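F-BAR domain only protein 1 (Danio rerio, PDB 5JP2) probably acts at an early step of clathrin-mediated endocytosis and binds an Eps15 peptide through its mu homology domain. Local coordinates at residues B[23-28]-B[131-136]; B[115-120]-B[124-129]; B[256-261]-B[271-276]. All blocks are in the same frame, centred on the assembly; numbering follows the deposited sequence.

Contact 1 of 3, residues B[23-28]-B[131-136]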
ATOM      1  N   ILE B  23      -4.516  -7.007  -1.630  1.00 42.73           N
ATOM      2  CA  ILE B  23      -4.857  -5.640  -1.270  1.00 25.69           C
ATOM      3  C   ILE B  23      -3.557  -4.860  -1.282  1.00 34.31           C
ATOM      4  O   ILE B  23      -2.649  -5.168  -0.508  1.00 32.43           O
ATOM      5  CB  ILE B  23      -5.537  -5.571   0.104  1.00 26.89           C
ATOM      6  CG1 ILE B  23      -6.854  -6.334   0.102  1.00 27.54           C
ATOM      7  CG2 ILE B  23      -5.768  -4.157   0.523  1.00 35.19           C
ATOM      8  CD1 ILE B  23      -7.520  -6.376   1.449  1.00 33.50           C
ATOM      9  N   THR B  24      -3.457  -3.875  -2.172  1.00 34.12           N
ATOM     10  CA  THR B  24      -2.260  -3.070  -2.364  1.00 23.07           C
ATOM     11  C   THR B  24      -2.602  -1.608  -2.114  1.00 26.35           C
ATOM     12  O   THR B  24      -3.580  -1.104  -2.657  1.00 37.11           O
ATOM     13  CB  THR B  24      -1.720  -3.253  -3.770  1.00 26.45           C
ATOM     14  OG1 THR B  24      -1.534  -4.645  -4.005  1.00 32.40           O
ATOM     15  CG2 THR B  24      -0.410  -2.561  -3.929  1.00 29.45           C
ATOM     16  N   GLU B  25      -1.824  -0.937  -1.276  1.00 26.37           N
ATOM     17  CA  GLU B  25      -2.130   0.434  -0.904  1.00 30.87           C
ATOM     18  C   GLU B  25      -0.892   1.313  -0.981  1.00 26.34           C
ATOM     19  O   GLU B  25       0.178   0.910  -0.543  1.00 31.10           O
ATOM     20  CB  GLU B  25      -2.741   0.495   0.494  1.00 24.41           C
ATOM     21  CG  GLU B  25      -4.146  -0.001   0.514  1.00 27.53           C
ATOM     22  CD  GLU B  25      -4.826   0.183   1.827  1.00 29.77           C
ATOM     23  OE1 GLU B  25      -4.208   0.719   2.744  1.00 34.99           O
ATOM     24  OE2 GLU B  25      -5.986  -0.229   1.954  1.00 35.25           O
ATOM     25  N   TYR B  26      -1.036   2.492  -1.573  1.00 29.65           N
ATOM     26  CA  TYR B  26      -0.004   3.518  -1.568  1.00 22.04           C
ATOM     27  C   TYR B  26      -0.450   4.712  -0.736  1.00 28.65           C
ATOM     28  O   TYR B  26      -1.621   5.080  -0.726  1.00 29.48           O
ATOM     29  CB  TYR B  26       0.338   3.979  -2.974  1.00 30.96           C
ATOM     30  CG  TYR B  26       1.015   2.925  -3.776  1.00 33.05           C
ATOM     31  CD1 TYR B  26       2.386   2.771  -3.736  1.00 38.21           C
ATOM     32  CD2 TYR B  26       0.283   2.061  -4.560  1.00 38.67           C
ATOM     33  CE1 TYR B  26       3.001   1.787  -4.468  1.00 51.68           C
ATOM     34  CE2 TYR B  26       0.884   1.086  -5.293  1.00 31.86           C
ATOM     35  CZ  TYR B  26       2.239   0.946  -5.246  1.00 42.55           C
ATOM     36  OH  TYR B  26       2.832  -0.037  -5.997  1.00 56.75           O
ATOM     37  N   ILE B  27       0.488   5.318  -0.022  1.00 29.69           N
ATOM     38  CA  ILE B  27       0.149   6.417   0.861  1.00 20.57           C
ATOM     39  C   ILE B  27       1.005   7.631   0.532  1.00 30.53           C
ATOM     40  O   ILE B  27       2.233   7.542   0.444  1.00 25.87           O
ATOM     41  CB  ILE B  27       0.267   6.022   2.348  1.00 24.93           C
ATOM     42  CG1 ILE B  27      -0.163   7.196   3.226  1.00 26.19           C
ATOM     43  CG2 ILE B  27       1.650   5.510   2.691  1.00 32.86           C
ATOM     44  CD1 ILE B  27      -0.420   6.856   4.648  1.00 29.93           C
ATOM     45  N   ASN B  28       0.340   8.758   0.328  1.00 31.24           N
ATOM     46  CA  ASN B  28       0.979  10.049   0.179  1.00 22.82           C
ATOM     47  C   ASN B  28       0.680  10.858   1.428  1.00 19.20           C
ATOM     48  O   ASN B  28      -0.417  10.788   1.973  1.00 24.60           O
ATOM     49  CB  ASN B  28       0.471  10.783  -1.058  1.00 30.84           C
ATOM     50  CG  ASN B  28       0.994  10.198  -2.341  1.00 24.72           C
ATOM     51  OD1 ASN B  28       2.010   9.527  -2.362  1.00 48.19           O
ATOM     52  ND2 ASN B  28       0.337  10.511  -3.428  1.00 38.67           N
ATOM     53  N   LEU B 131     -11.240  -3.635  -7.889  1.00 38.14           N
ATOM     54  CA  LEU B 131     -11.633  -2.372  -7.282  1.00 31.68           C
ATOM     55  C   LEU B 131     -10.456  -1.419  -7.149  1.00 38.08           C
ATOM     56  O   LEU B 131      -9.328  -1.843  -6.906  1.00 32.47           O
ATOM     57  CB  LEU B 131     -12.243  -2.631  -5.918  1.00 40.03           C
ATOM     58  CG  LEU B 131     -12.815  -1.482  -5.125  1.00 46.14           C
ATOM     59  CD1 LEU B 131     -14.250  -1.284  -5.488  1.00 56.57           C
ATOM     60  CD2 LEU B 131     -12.686  -1.832  -3.671  1.00 49.71           C
ATOM     61  N   LYS B 132     -10.743  -0.122  -7.299  1.00 34.34           N
ATOM     62  CA  LYS B 132      -9.853   0.961  -6.907  1.00 32.83           C
ATOM     63  C   LYS B 132     -10.554   1.776  -5.831  1.00 31.97           C
ATOM     64  O   LYS B 132     -11.777   1.866  -5.816  1.00 32.73           O
ATOM     65  CB  LYS B 132      -9.498   1.869  -8.075  1.00 39.53           C
ATOM     66  CG  LYS B 132      -9.039   1.147  -9.298  1.00 46.20           C
ATOM     67  CD  LYS B 132      -7.821   0.309  -9.054  1.00 53.34           C
ATOM     68  CE  LYS B 132      -7.190  -0.080 -10.375  1.00 66.45           C
ATOM     69  NZ  LYS B 132      -6.024  -0.977 -10.198  1.00 94.06           N
ATOM     70  N   TYR B 133      -9.790   2.361  -4.918  1.00 28.81           N
ATOM     71  CA  TYR B 133     -10.414   3.110  -3.841  1.00 24.49           C
ATOM     72  C   TYR B 133      -9.427   4.110  -3.259  1.00 27.02           C
ATOM     73  O   TYR B 133      -8.228   4.050  -3.510  1.00 30.10           O
ATOM     74  CB  TYR B 133     -10.981   2.181  -2.755  1.00 28.72           C
ATOM     75  CG  TYR B 133      -9.994   1.279  -2.077  1.00 32.07           C
ATOM     76  CD1 TYR B 133      -9.633   0.073  -2.639  1.00 30.55           C
ATOM     77  CD2 TYR B 133      -9.419   1.633  -0.875  1.00 27.88           C
ATOM     78  CE1 TYR B 133      -8.730  -0.756  -2.024  1.00 28.34           C
ATOM     79  CE2 TYR B 133      -8.511   0.815  -0.258  1.00 22.94           C
ATOM     80  CZ  TYR B 133      -8.176  -0.386  -0.833  1.00 26.14           C
ATOM     81  OH  TYR B 133      -7.270  -1.208  -0.221  1.00 33.54           O
ATOM     82  N   GLN B 134      -9.965   5.046  -2.485  1.00 38.93           N
ATOM     83  CA  GLN B 134      -9.241   6.230  -2.053  1.00 37.75           C
ATOM     84  C   GLN B 134      -9.668   6.594  -0.648  1.00 33.32           C
ATOM     85  O   GLN B 134     -10.841   6.477  -0.309  1.00 37.73           O
ATOM     86  CB  GLN B 134      -9.531   7.395  -2.994  1.00 49.61           C
ATOM     87  CG  GLN B 134      -8.414   8.349  -3.210  1.00 51.76           C
ATOM     88  CD  GLN B 134      -8.775   9.382  -4.238  1.00 68.09           C
ATOM     89  OE1 GLN B 134      -9.952   9.621  -4.500  1.00 81.68           O
ATOM     90  NE2 GLN B 134      -7.767   9.997  -4.839  1.00 78.61           N
ATOM     91  N   ALA B 135      -8.716   7.027   0.168  1.00 44.36           N
ATOM     92  CA  ALA B 135      -9.021   7.512   1.506  1.00 38.32           C
ATOM     93  C   ALA B 135      -8.144   8.709   1.818  1.00 36.96           C
ATOM     94  O   ALA B 135      -6.934   8.661   1.595  1.00 45.02           O
ATOM     95  CB  ALA B 135      -8.817   6.419   2.554  1.00 38.20           C
ATOM     96  N   SER B 136      -8.757   9.778   2.317  1.00 37.64           N
ATOM     97  CA  SER B 136      -8.076  11.035   2.592  1.00 34.20           C
ATOM     98  C   SER B 136      -8.373  11.482   4.004  1.00 37.93           C
ATOM     99  O   SER B 136      -9.474  11.264   4.509  1.00 44.76           O
ATOM    100  CB  SER B 136      -8.511  12.140   1.641  1.00 45.76           C
ATOM    101  OG  SER B 136      -8.236  11.810   0.299  1.00 55.22           O
TER
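In the long mixed β-sheet of the mu homology domain, Tyr133 on strand 125-137 reaches over to Glu25 on strand 17-31. The two strands are not sheet neighbours, since strand 39-52 runs between them, and the segment axes accordingly stay 9.2 Å apart at closest approach. They run in roughly the same direction, turned 35° from parallel, which reflects the twist accumulated over two strand spacings. No backbone atoms pair here, so the contact is made by side chains on one face of the sheet.

The phenol does the bridging. Tyr133 OH donates to Glu25 OE2 at 2.7 Å, and the oxygen accepts with its anti lone pair, the one pointing away from OE1. The carboxylate oxygen lies in the ring plane at its hydroxyl edge, while the carboxylate itself is turned 73° from the ring, so the two groups bond end-on without stacking. On the tyrosine side, CG is placed between the backbone N and the carbonyl carbon (chi1 60°), which lifts the ring off its own strand and sends it across the middle one. On the glutamate side the chain is extended beyond CG, carrying the carboxylate out to the hydroxyl.

Glu25 has further partners: OE2 also bonds Ser255 OG, and OE1 takes a weak bond from Leu254 N. The buried carboxylate is thus held from several sides, which fixes its rotation and would probably help a charge to be tolerated there. Ile23 and Glu25 also touch side chains of strand 39-52, Leu47 and Ile43 respectively. The hydroxyl has apolar company as well, because Glu25 CG lies 3.4 Å from Tyr133 OH and, from two residues earlier on the same strand, the methyl Ile23 CG2 approaches Tyr133 OH to the same 3.4 Å.

Contact 2 of 3, residues B[115-120]-B[124-129]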
ATOM      1  N   ARG B 115      -9.806 -15.472 -22.184  1.00 52.23           N
ATOM      2  CA  ARG B 115      -8.901 -14.606 -22.921  1.00 57.98           C
ATOM      3  C   ARG B 115      -7.544 -14.581 -22.247  1.00 53.78           C
ATOM      4  O   ARG B 115      -6.510 -14.722 -22.905  1.00 66.78           O
ATOM      5  CB  ARG B 115      -9.474 -13.196 -23.025  1.00 47.45           C
ATOM      6  CG  ARG B 115      -8.574 -12.239 -23.775  1.00 69.13           C
ATOM      7  CD  ARG B 115      -9.229 -10.876 -23.959  1.00 90.28           C
ATOM      8  NE  ARG B 115      -8.312  -9.873 -24.502  1.00 92.20           N
ATOM      9  CZ  ARG B 115      -7.564  -9.059 -23.761  1.00 93.84           C
ATOM     10  NH1 ARG B 115      -6.759  -8.179 -24.338  1.00 89.77           N
ATOM     11  NH2 ARG B 115      -7.611  -9.132 -22.440  1.00 82.59           N
ATOM     12  N   GLU B 116      -7.533 -14.442 -20.925  1.00 53.15           N
ATOM     13  CA  GLU B 116      -6.271 -14.415 -20.201  1.00 49.49           C
ATOM     14  C   GLU B 116      -5.483 -15.686 -20.450  1.00 53.15           C
ATOM     15  O   GLU B 116      -4.280 -15.645 -20.716  1.00 61.36           O
ATOM     16  CB  GLU B 116      -6.539 -14.221 -18.715  1.00 56.14           C
ATOM     17  CG  GLU B 116      -7.061 -12.847 -18.360  1.00 59.32           C
ATOM     18  CD  GLU B 116      -6.035 -11.756 -18.563  1.00 50.87           C
ATOM     19  OE1 GLU B 116      -4.841 -12.076 -18.700  1.00 71.39           O
ATOM     20  OE2 GLU B 116      -6.419 -10.571 -18.572  1.00 68.09           O
ATOM     21  N   ALA B 117      -6.153 -16.831 -20.392  1.00 53.16           N
ATOM     22  CA  ALA B 117      -5.479 -18.088 -20.686  1.00 51.43           C
ATOM     23  C   ALA B 117      -4.976 -18.101 -22.121  1.00 69.41           C
ATOM     24  O   ALA B 117      -3.811 -18.416 -22.378  1.00 83.34           O
ATOM     25  CB  ALA B 117      -6.423 -19.258 -20.432  1.00 40.93           C
ATOM     26  N   GLU B 118      -5.855 -17.779 -23.072  1.00 72.51           N
ATOM     27  CA  GLU B 118      -5.457 -17.710 -24.475  1.00 65.45           C
ATOM     28  C   GLU B 118      -4.253 -16.799 -24.652  1.00 75.67           C
ATOM     29  O   GLU B 118      -3.362 -17.075 -25.460  1.00 76.28           O
ATOM     30  CB  GLU B 118      -6.626 -17.212 -25.331  1.00 85.05           C
ATOM     31  CG  GLU B 118      -7.742 -18.224 -25.554  1.00 84.55           C
ATOM     32  CD  GLU B 118      -8.887 -17.666 -26.380  1.00 88.73           C
ATOM     33  OE1 GLU B 118      -8.680 -16.651 -27.074  1.00 91.89           O
ATOM     34  OE2 GLU B 118     -10.000 -18.230 -26.319  1.00 73.80           O
ATOM     35  N   LEU B 119      -4.208 -15.710 -23.892  1.00 79.24           N
ATOM     36  CA  LEU B 119      -3.113 -14.758 -24.017  1.00 70.19           C
ATOM     37  C   LEU B 119      -1.831 -15.282 -23.394  1.00 75.99           C
ATOM     38  O   LEU B 119      -0.739 -15.006 -23.896  1.00 80.50           O
ATOM     39  CB  LEU B 119      -3.503 -13.434 -23.371  1.00 83.91           C
ATOM     40  CG  LEU B 119      -4.591 -12.620 -24.056  1.00 80.26           C
ATOM     41  CD1 LEU B 119      -5.049 -11.517 -23.140  1.00 99.19           C
ATOM     42  CD2 LEU B 119      -4.035 -12.025 -25.325  1.00 50.05           C
ATOM     43  N   ASN B 120      -1.930 -16.025 -22.300  1.00 88.66           N
ATOM     44  CA  ASN B 120      -0.752 -16.512 -21.587  1.00 77.33           C
ATOM     45  C   ASN B 120      -0.978 -17.964 -21.199  1.00 71.51           C
ATOM     46  O   ASN B 120      -1.296 -18.275 -20.049  1.00 66.88           O
ATOM     47  CB  ASN B 120      -0.476 -15.651 -20.352  1.00 99.41           C
ATOM     48  CG  ASN B 120       0.881 -15.916 -19.742  1.00 95.18           C
ATOM     49  OD1 ASN B 120       1.586 -16.842 -20.136  1.00 89.46           O
ATOM     50  ND2 ASN B 120       1.244 -15.113 -18.756  1.00103.18           N
ATOM     51  N   SER B 124       0.156 -20.219 -14.514  1.00 50.96           N
ATOM     52  CA  SER B 124      -0.586 -21.121 -13.650  1.00 49.96           C
ATOM     53  C   SER B 124      -1.700 -20.416 -12.897  1.00 50.13           C
ATOM     54  O   SER B 124      -2.507 -21.091 -12.250  1.00 39.99           O
ATOM     55  CB  SER B 124       0.359 -21.831 -12.667  1.00 51.30           C
ATOM     56  OG  SER B 124       1.128 -20.929 -11.905  1.00 57.29           O
ATOM     57  N   TYR B 125      -1.788 -19.089 -13.011  1.00 41.32           N
ATOM     58  CA  TYR B 125      -2.868 -18.316 -12.413  1.00 39.80           C
ATOM     59  C   TYR B 125      -3.102 -17.050 -13.222  1.00 40.51           C
ATOM     60  O   TYR B 125      -2.255 -16.624 -14.004  1.00 38.47           O
ATOM     61  CB  TYR B 125      -2.574 -17.965 -10.959  1.00 38.44           C
ATOM     62  CG  TYR B 125      -1.361 -17.110 -10.776  1.00 39.29           C
ATOM     63  CD1 TYR B 125      -0.106 -17.678 -10.699  1.00 38.74           C
ATOM     64  CD2 TYR B 125      -1.462 -15.737 -10.673  1.00 39.11           C
ATOM     65  CE1 TYR B 125       1.008 -16.915 -10.531  1.00 52.90           C
ATOM     66  CE2 TYR B 125      -0.348 -14.963 -10.504  1.00 41.12           C
ATOM     67  CZ  TYR B 125       0.885 -15.558 -10.430  1.00 47.97           C
ATOM     68  OH  TYR B 125       2.009 -14.797 -10.261  1.00 71.94           O
ATOM     69  N   TYR B 126      -4.278 -16.459 -13.033  1.00 43.04           N
ATOM     70  CA  TYR B 126      -4.701 -15.288 -13.782  1.00 40.96           C
ATOM     71  C   TYR B 126      -5.280 -14.265 -12.823  1.00 36.45           C
ATOM     72  O   TYR B 126      -6.152 -14.593 -12.021  1.00 34.26           O
ATOM     73  CB  TYR B 126      -5.730 -15.659 -14.845  1.00 45.59           C
ATOM     74  CG  TYR B 126      -5.227 -16.713 -15.785  1.00 43.55           C
ATOM     75  CD1 TYR B 126      -4.120 -16.483 -16.577  1.00 43.82           C
ATOM     76  CD2 TYR B 126      -5.854 -17.947 -15.873  1.00 51.31           C
ATOM     77  CE1 TYR B 126      -3.645 -17.453 -17.432  1.00 55.49           C
ATOM     78  CE2 TYR B 126      -5.386 -18.925 -16.726  1.00 53.21           C
ATOM     79  CZ  TYR B 126      -4.279 -18.672 -17.504  1.00 60.50           C
ATOM     80  OH  TYR B 126      -3.801 -19.638 -18.361  1.00 63.92           O
ATOM     81  N   ASN B 127      -4.798 -13.034 -12.906  1.00 51.31           N
ATOM     82  CA  ASN B 127      -5.210 -11.979 -11.997  1.00 41.98           C
ATOM     83  C   ASN B 127      -6.312 -11.132 -12.615  1.00 37.58           C
ATOM     84  O   ASN B 127      -6.317 -10.885 -13.820  1.00 38.41           O
ATOM     85  CB  ASN B 127      -4.025 -11.102 -11.627  1.00 39.14           C
ATOM     86  CG  ASN B 127      -3.032 -11.817 -10.764  1.00 34.84           C
ATOM     87  OD1 ASN B 127      -3.396 -12.668  -9.969  1.00 47.37           O
ATOM     88  ND2 ASN B 127      -1.771 -11.468 -10.903  1.00 38.35           N
ATOM     89  N   VAL B 128      -7.243 -10.695 -11.775  1.00 37.07           N
ATOM     90  CA  VAL B 128      -8.373  -9.867 -12.174  1.00 25.30           C
ATOM     91  C   VAL B 128      -8.496  -8.683 -11.225  1.00 31.72           C
ATOM     92  O   VAL B 128      -8.501  -8.857 -10.006  1.00 38.55           O
ATOM     93  CB  VAL B 128      -9.671 -10.683 -12.173  1.00 30.56           C
ATOM     94  CG1 VAL B 128     -10.818  -9.813 -12.517  1.00 36.39           C
ATOM     95  CG2 VAL B 128      -9.549 -11.822 -13.151  1.00 36.11           C
ATOM     96  N   ALA B 129      -8.695  -7.496 -11.786  1.00 36.97           N
ATOM     97  CA  ALA B 129      -8.752  -6.259 -11.017  1.00 35.88           C
ATOM     98  C   ALA B 129     -10.191  -5.989 -10.617  1.00 29.76           C
ATOM     99  O   ALA B 129     -11.050  -5.791 -11.471  1.00 52.97           O
ATOM    100  CB  ALA B 129      -8.177  -5.102 -11.827  1.00 43.72           C
TER
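Tyr126 lays its ring against the last turn of helix 106-119, meeting Glu116 and Ala117 with one face and Asn120 with its edge. Ala117 supplies the nearest carbons: its CA is 3.3 Å from Tyr126 OH, and its CB is 3.7 Å from Tyr126 CZ. Further in along the ring, Glu116 CB packs at 3.9 Å from Tyr126 CD1, so this glutamate contributes its first methylene and not its carboxylate. The backbone takes part too: Ala117 N stands 3.9 Å above the plane of the Tyr126 ring, displaced toward its rim.

The polar end of the ring is only loosely tied. Tyr126 OH gives a weak hydrogen bond to Asn120 O at 3.3 Å, and that oxygen lies in the ring plane. The acceptor belongs to the residue where the chain leaves helical geometry, and its position is set by the helix end, where Asn120 N bonds to Glu116 O at 2.9 Å. On the strand, Tyr126 CG is anti to its own carbonyl carbon (chi1 -56°), an orientation that directs the phenol at the helix.

Further out, Leu113 of the same helix and Ala53 of a loop also touch the Tyr126 side chain, and the Tyr126 backbone is bonded to Phe51 of strand 39-52. The ring therefore packs helix 106-119 onto one face of the sheet, just beyond the tight connection of helix to strand. Alternation along strand 125-137 turns Tyr125 and Asn127 the other way, where they hydrogen-bond acidic side chains of the bound peptide, with strand 39-52 alongside.

Contact 3 of 3, residues B[256-261]-B[271-276]; sequences GLDVEL and VKKRFA
The ionic part of this contact joins Asp258 to Lys273 between two sheets of the mu homology domain, the segment strands running nearly antiparallel (174°) with axes 9.2 Å apart. Lys273 NZ meets both carboxylate oxygens almost evenly, 3.1 Å from Asp258 OD1 and 3.2 Å from Asp258 OD2. The lysine chain is extended beyond CG and arrives roughly at a right angle to the aspartate. Lys272 and Arg274, on either side of it in sequence, hydrogen-bond the backbone of the bound peptide.

One hydrogen bond steadies the acid from its own strand: Val259 N donates to Asp258 OD1 at 2.9 Å, bent to 141° and coming from above the carboxylate plane. Replacing Asp258 with an asparagine would probably leave the Lys273 ammonium without its compensating charge.

The apolar part lies beside it, where Val259 CG1 and Val271 CG1 approach to 4.3 Å. Ile23 and Ala21 of strand 17-31 also touch Asp258 and Val259 respectively.

The chemistry thus pairs a partly exposed salt bridge with an adjoining valine contact: these two segments meet through side chains, with no backbone hydrogen bond between them, and their link is both ionic and apolar.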
ATOM      1  N   GLY B 256      -7.491  -0.203   6.546  1.00 33.22           N
ATOM      2  CA  GLY B 256      -8.307  -1.059   7.365  1.00 40.88           C
ATOM      3  C   GLY B 256      -9.231  -1.946   6.572  1.00 43.54           C
ATOM      4  O   GLY B 256      -9.813  -2.871   7.141  1.00 47.52           O
ATOM      5  N   LEU B 257      -9.396  -1.667   5.283  1.00 49.37           N
ATOM      6  CA  LEU B 257     -10.245  -2.462   4.413  1.00 47.93           C
ATOM      7  C   LEU B 257      -9.790  -3.916   4.389  1.00 44.09           C
ATOM      8  O   LEU B 257      -8.599  -4.221   4.446  1.00 43.32           O
ATOM      9  CB  LEU B 257     -10.241  -1.878   3.002  1.00 32.94           C
ATOM     10  CG  LEU B 257     -10.997  -2.596   1.885  1.00 33.00           C
ATOM     11  CD1 LEU B 257     -11.470  -1.594   0.907  1.00 31.40           C
ATOM     12  CD2 LEU B 257     -10.122  -3.585   1.160  1.00 55.54           C
ATOM     13  N   ASP B 258     -10.762  -4.819   4.309  1.00 46.21           N
ATOM     14  CA  ASP B 258     -10.488  -6.243   4.201  1.00 37.77           C
ATOM     15  C   ASP B 258     -11.558  -6.876   3.317  1.00 33.85           C
ATOM     16  O   ASP B 258     -12.604  -6.281   3.061  1.00 33.27           O
ATOM     17  CB  ASP B 258     -10.449  -6.891   5.588  1.00 40.97           C
ATOM     18  CG  ASP B 258      -9.572  -8.106   5.637  1.00 54.23           C
ATOM     19  OD1 ASP B 258      -9.053  -8.521   4.587  1.00 39.07           O
ATOM     20  OD2 ASP B 258      -9.417  -8.661   6.734  1.00 57.95           O
ATOM     21  N   VAL B 259     -11.291  -8.093   2.850  1.00 36.05           N
ATOM     22  CA  VAL B 259     -12.201  -8.804   1.961  1.00 34.93           C
ATOM     23  C   VAL B 259     -12.449 -10.213   2.494  1.00 32.30           C
ATOM     24  O   VAL B 259     -11.539 -10.867   3.006  1.00 42.21           O
ATOM     25  CB  VAL B 259     -11.645  -8.836   0.523  1.00 31.23           C
ATOM     26  CG1 VAL B 259     -10.347  -9.595   0.466  1.00 28.56           C
ATOM     27  CG2 VAL B 259     -12.658  -9.407  -0.425  1.00 35.95           C
ATOM     28  N   GLU B 260     -13.693 -10.667   2.415  1.00 34.78           N
ATOM     29  CA  GLU B 260     -14.024 -12.033   2.774  1.00 38.75           C
ATOM     30  C   GLU B 260     -15.082 -12.559   1.815  1.00 34.46           C
ATOM     31  O   GLU B 260     -15.909 -11.803   1.312  1.00 61.03           O
ATOM     32  CB  GLU B 260     -14.509 -12.141   4.221  1.00 44.11           C
ATOM     33  CG  GLU B 260     -15.896 -11.633   4.465  1.00 41.04           C
ATOM     34  CD  GLU B 260     -16.229 -11.535   5.938  1.00 47.68           C
ATOM     35  OE1 GLU B 260     -15.288 -11.514   6.752  1.00 51.00           O
ATOM     36  OE2 GLU B 260     -17.428 -11.499   6.286  1.00 67.09           O
ATOM     37  N   LEU B 261     -15.032 -13.859   1.542  1.00 44.03           N
ATOM     38  CA  LEU B 261     -15.973 -14.471   0.617  1.00 35.98           C
ATOM     39  C   LEU B 261     -17.318 -14.678   1.288  1.00 34.45           C
ATOM     40  O   LEU B 261     -17.414 -14.764   2.509  1.00 46.01           O
ATOM     41  CB  LEU B 261     -15.450 -15.808   0.119  1.00 33.96           C
ATOM     42  CG  LEU B 261     -14.155 -15.809  -0.674  1.00 36.34           C
ATOM     43  CD1 LEU B 261     -13.921 -17.187  -1.282  1.00 33.15           C
ATOM     44  CD2 LEU B 261     -14.186 -14.754  -1.732  1.00 38.66           C
ATOM     45  N   VAL B 271      -4.902 -14.053   1.356  1.00 40.52           N
ATOM     46  CA  VAL B 271      -5.112 -12.629   1.128  1.00 30.86           C
ATOM     47  C   VAL B 271      -3.797 -11.935   1.407  1.00 29.60           C
ATOM     48  O   VAL B 271      -3.389 -11.816   2.563  1.00 35.31           O
ATOM     49  CB  VAL B 271      -6.218 -12.036   2.002  1.00 33.34           C
ATOM     50  CG1 VAL B 271      -6.341 -10.562   1.724  1.00 44.90           C
ATOM     51  CG2 VAL B 271      -7.523 -12.704   1.703  1.00 42.27           C
ATOM     52  N   LYS B 272      -3.177 -11.413   0.361  1.00 32.37           N
ATOM     53  CA  LYS B 272      -1.903 -10.729   0.456  1.00 24.34           C
ATOM     54  C   LYS B 272      -2.167  -9.241   0.636  1.00 31.11           C
ATOM     55  O   LYS B 272      -2.950  -8.656  -0.116  1.00 38.06           O
ATOM     56  CB  LYS B 272      -1.072 -10.995  -0.794  1.00 25.27           C
ATOM     57  CG  LYS B 272       0.357 -10.516  -0.718  1.00 35.58           C
ATOM     58  CD  LYS B 272       1.188 -11.035  -1.875  1.00 41.52           C
ATOM     59  CE  LYS B 272       2.631 -10.541  -1.809  1.00 73.65           C
ATOM     60  NZ  LYS B 272       3.477 -11.014  -2.944  1.00 80.32           N
ATOM     61  N   LYS B 273      -1.568  -8.653   1.672  1.00 36.06           N
ATOM     62  CA  LYS B 273      -1.702  -7.235   1.986  1.00 26.20           C
ATOM     63  C   LYS B 273      -0.338  -6.567   1.955  1.00 30.26           C
ATOM     64  O   LYS B 273       0.569  -6.985   2.672  1.00 34.63           O
ATOM     65  CB  LYS B 273      -2.347  -7.043   3.351  1.00 27.97           C
ATOM     66  CG  LYS B 273      -3.575  -7.824   3.521  1.00 24.42           C
ATOM     67  CD  LYS B 273      -4.262  -7.468   4.788  1.00 26.68           C
ATOM     68  CE  LYS B 273      -5.368  -8.448   5.062  1.00 32.82           C
ATOM     69  NZ  LYS B 273      -6.330  -7.935   6.051  1.00 39.59           N
ATOM     70  N   ARG B 274      -0.193  -5.537   1.127  1.00 29.75           N
ATOM     71  CA  ARG B 274       1.063  -4.816   1.009  1.00 28.79           C
ATOM     72  C   ARG B 274       0.810  -3.323   0.864  1.00 32.88           C
ATOM     73  O   ARG B 274      -0.198  -2.896   0.305  1.00 39.05           O
ATOM     74  CB  ARG B 274       1.890  -5.315  -0.168  1.00 37.75           C
ATOM     75  CG  ARG B 274       1.201  -5.208  -1.491  1.00 56.50           C
ATOM     76  CD  ARG B 274       2.054  -5.793  -2.596  1.00 59.16           C
ATOM     77  NE  ARG B 274       1.514  -5.499  -3.918  1.00 56.64           N
ATOM     78  CZ  ARG B 274       2.138  -5.771  -5.053  1.00 49.71           C
ATOM     79  NH1 ARG B 274       3.326  -6.344  -5.027  1.00 66.98           N
ATOM     80  NH2 ARG B 274       1.576  -5.468  -6.213  1.00 64.66           N
ATOM     81  N   PHE B 275       1.730  -2.525   1.390  1.00 32.26           N
ATOM     82  CA  PHE B 275       1.620  -1.095   1.218  1.00 31.44           C
ATOM     83  C   PHE B 275       2.996  -0.478   1.045  1.00 31.34           C
ATOM     84  O   PHE B 275       4.011  -1.061   1.415  1.00 34.44           O
ATOM     85  CB  PHE B 275       0.857  -0.463   2.376  1.00 29.94           C
ATOM     86  CG  PHE B 275       1.483  -0.666   3.715  1.00 30.27           C
ATOM     87  CD1 PHE B 275       2.590   0.071   4.100  1.00 37.08           C
ATOM     88  CD2 PHE B 275       0.936  -1.549   4.613  1.00 32.36           C
ATOM     89  CE1 PHE B 275       3.145  -0.090   5.339  1.00 31.47           C
ATOM     90  CE2 PHE B 275       1.485  -1.713   5.857  1.00 34.49           C
ATOM     91  CZ  PHE B 275       2.589  -0.985   6.220  1.00 31.98           C
ATOM     92  N   ALA B 276       3.012   0.714   0.464  1.00 28.39           N
ATOM     93  CA  ALA B 276       4.253   1.420   0.213  1.00 29.40           C
ATOM     94  C   ALA B 276       3.994   2.919   0.231  1.00 30.63           C
ATOM     95  O   ALA B 276       2.878   3.381   0.004  1.00 29.06           O
ATOM     96  CB  ALA B 276       4.870   1.010  -1.121  1.00 25.25           C
TER

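Contacts 1 and 3 are close, with centres 11 Å apart, and are joined directly by neighbouring strands 17-31 and 266-283: Ile23 N lies 2.7 Å from Lys272 O and Ile23 O 3.0 Å from Arg274 N, both probable hydrogen bonds. Contact 2 stands apart, its centre 24 Å from contact 1 and 21 Å from contact 3, but shares strand 125-137 with contact 1. All three reach the same mixed sheet. Alternate residues of these strands, Thr24, Tyr125, Asn127, Lys272, Arg274 and Ala276, touch the bound peptide, whereas Glu25, Tyr126, Tyr133 and Lys273 make the internal contacts, so packing and peptide binding use different side chains of common strands.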